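Switch-activating protein 1 (PDB 5JDK) binds specific DNA sequences, including the mating-type switch-activating site SAS1 and the rDNA replication fork barrier RFB1, where it blocks replication forks. Local coordinates at residues A[49-54]-A[58-63]. Numbering follows the deposited sequence.
Sequences HELVDR and EFYAKI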
loop_
_atom_site.group_PDB
_atom_site.type_symbol
_atom_site.label_atom_id
_atom_site.label_comp_id
_atom_site.label_asym_id
_atom_site.label_seq_id
_atom_site.Cartn_x
_atom_site.Cartn_y
_atom_site.Cartn_z
ATOM N N HIS A 49 8.935 -7.150 -0.429
ATOM C CA HIS A 49 9.592 -8.306 0.163
ATOM C C HIS A 49 10.406 -7.939 1.386
ATOM O O HIS A 49 10.895 -8.837 2.083
ATOM C CB HIS A 49 10.445 -9.021 -0.886
ATOM C CG HIS A 49 9.625 -9.728 -1.920
ATOM N ND1 HIS A 49 9.736 -9.473 -3.270
ATOM C CD2 HIS A 49 8.653 -10.663 -1.793
ATOM C CE1 HIS A 49 8.881 -10.233 -3.931
ATOM N NE2 HIS A 49 8.211 -10.963 -3.058
ATOM N N GLU A 50 10.536 -6.652 1.677
ATOM C CA GLU A 50 11.243 -6.206 2.861
ATOM C C GLU A 50 10.368 -6.177 4.101
ATOM O O GLU A 50 10.917 -6.143 5.204
ATOM C CB GLU A 50 11.875 -4.830 2.621
ATOM C CG GLU A 50 12.883 -4.856 1.488
ATOM C CD GLU A 50 13.551 -3.529 1.215
ATOM O OE1 GLU A 50 14.254 -3.422 0.201
ATOM O OE2 GLU A 50 13.384 -2.588 2.002
ATOM N N LEU A 51 9.040 -6.229 3.963
ATOM C CA LEU A 51 8.170 -6.317 5.128
ATOM C C LEU A 51 8.278 -7.712 5.737
ATOM O O LEU A 51 8.095 -8.728 5.052
ATOM C CB LEU A 51 6.724 -6.000 4.752
ATOM C CG LEU A 51 5.716 -6.172 5.887
ATOM C CD1 LEU A 51 6.006 -5.240 7.059
ATOM C CD2 LEU A 51 4.308 -5.937 5.399
ATOM N N VAL A 52 8.615 -7.758 7.019
ATOM C CA VAL A 52 8.732 -8.992 7.791
ATOM C C VAL A 52 7.613 -8.992 8.822
ATOM O O VAL A 52 7.387 -7.983 9.493
ATOM C CB VAL A 52 10.118 -9.100 8.466
ATOM C CG1 VAL A 52 10.190 -10.306 9.405
ATOM C CG2 VAL A 52 11.221 -9.168 7.417
ATOM N N ASP A 53 6.919 -10.119 8.959
ATOM C CA ASP A 53 5.831 -10.201 9.926
ATOM C C ASP A 53 6.332 -9.816 11.313
ATOM O O ASP A 53 7.400 -10.254 11.748
ATOM C CB ASP A 53 5.258 -11.619 9.928
ATOM C CG ASP A 53 3.888 -11.709 10.608
ATOM O OD1 ASP A 53 3.079 -10.761 10.521
ATOM O OD2 ASP A 53 3.623 -12.762 11.215
ATOM N N ARG A 54 5.584 -8.976 12.018
ATOM C CA ARG A 54 5.866 -8.503 13.351
ATOM C C ARG A 54 7.027 -7.506 13.403
ATOM O O ARG A 54 7.510 -7.219 14.479
ATOM C CB ARG A 54 6.033 -9.618 14.368
ATOM C CG ARG A 54 4.838 -10.524 14.516
ATOM C CD ARG A 54 3.589 -9.824 15.070
ATOM N NE ARG A 54 3.740 -9.213 16.395
ATOM C CZ ARG A 54 3.545 -9.846 17.535
ATOM N NH1 ARG A 54 3.107 -11.094 17.556
ATOM N NH2 ARG A 54 3.669 -9.211 18.640
ATOM N N GLU A 58 9.885 -0.999 11.256
ATOM C CA GLU A 58 11.038 -0.733 10.400
ATOM C C GLU A 58 10.600 -0.474 8.964
ATOM O O GLU A 58 11.186 0.365 8.256
ATOM C CB GLU A 58 11.986 -1.937 10.409
ATOM C CG GLU A 58 12.689 -2.248 11.707
ATOM C CD GLU A 58 13.210 -3.674 11.739
ATOM O OE1 GLU A 58 13.004 -4.369 12.760
ATOM O OE2 GLU A 58 13.818 -4.099 10.730
ATOM N N PHE A 59 9.585 -1.209 8.508
ATOM C CA PHE A 59 9.130 -1.104 7.130
ATOM C C PHE A 59 8.453 0.236 6.875
ATOM O O PHE A 59 8.830 0.963 5.945
ATOM C CB PHE A 59 8.190 -2.262 6.789
ATOM C CG PHE A 59 7.683 -2.215 5.379
ATOM C CD1 PHE A 59 8.486 -2.602 4.319
ATOM C CD2 PHE A 59 6.416 -1.747 5.103
ATOM C CE1 PHE A 59 8.026 -2.528 3.028
ATOM C CE2 PHE A 59 5.949 -1.682 3.816
ATOM C CZ PHE A 59 6.758 -2.075 2.771
ATOM N N TYR A 60 7.439 0.581 7.680
ATOM C CA TYR A 60 6.736 1.835 7.424
ATOM C C TYR A 60 7.632 3.039 7.669
ATOM O O TYR A 60 7.463 4.078 7.011
ATOM C CB TYR A 60 5.389 1.906 8.178
ATOM C CG TYR A 60 4.461 0.810 7.670
ATOM C CD1 TYR A 60 3.915 0.876 6.394
ATOM C CD2 TYR A 60 4.216 -0.327 8.420
ATOM C CE1 TYR A 60 3.141 -0.151 5.889
ATOM C CE2 TYR A 60 3.431 -1.359 7.930
ATOM C CZ TYR A 60 2.909 -1.271 6.654
ATOM O OH TYR A 60 2.171 -2.294 6.116
ATOM N N ALA A 61 8.587 2.925 8.593
ATOM C CA ALA A 61 9.542 4.013 8.773
ATOM C C ALA A 61 10.372 4.217 7.514
ATOM O O ALA A 61 10.617 5.360 7.091
ATOM C CB ALA A 61 10.464 3.734 9.959
ATOM N N LYS A 62 10.851 3.115 6.915
ATOM C CA LYS A 62 11.635 3.209 5.693
ATOM C C LYS A 62 10.821 3.801 4.551
ATOM O O LYS A 62 11.319 4.654 3.802
ATOM C CB LYS A 62 12.182 1.832 5.320
ATOM C CG LYS A 62 12.858 1.825 3.960
ATOM C CD LYS A 62 13.609 0.554 3.656
ATOM C CE LYS A 62 14.345 0.664 2.335
ATOM N NZ LYS A 62 15.096 -0.549 1.973
ATOM N N ILE A 63 9.576 3.352 4.391
ATOM C CA ILE A 63 8.734 3.896 3.331
ATOM C C ILE A 63 8.537 5.391 3.523
ATOM O O ILE A 63 8.616 6.164 2.565
ATOM C CB ILE A 63 7.389 3.145 3.273
ATOM C CG1 ILE A 63 7.568 1.660 2.927
ATOM C CG2 ILE A 63 6.421 3.835 2.308
ATOM C CD1 ILE A 63 8.180 1.386 1.589
#
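L51 lies against one face of the F59 ring: its CB is 4.0 Å from the ring centroid and 14° off the normal, a CH-pi contact offset toward the rim. L51 CG is anti to the backbone N (chi1 176°), and the second torsion then brings CD1 to the base of the aromatic side chain, 3.7 Å from F59 CB. L51 N approaches the same ring, 3.7 Å from F59 CD1. Beside this apolar pair, E50 and K62 close a salt bridge near the surface. The extended K62 chain meets the glutamate at about a right angle, and NZ donates to the syn side of E50 OE2 at 2.7 Å, 16° out of the carboxylate plane. The contact joins the loop after helix 34-46 to the helix that follows it, 56-71, in the all-helical N-terminal DNA-binding domain, whose sequence family belongs to the helix-turn-helix clan. I63 CG1 packs on the opposite face of F59, 3.8 Å above its plane and also toward the rim, so the ring lies between two aliphatic side chains. With an alanine at F59, a gap is likely to open between L51 and I63 and the L51 methylene to lose its aromatic face. Y60 CE1 meets the F59 ring at its edge, while F59 CD2 stands 3.7 Å above the centre of the Y60 ring. Farther out, W119 of helix 107-131 touches L51 and Y60 and has its ring nearly parallel to that of F59. D53 OD2 forms a salt bridge with R130 NE of the same helix, and Y60 OH is hydrogen-bonded to a glycerol, probably from crystallisation.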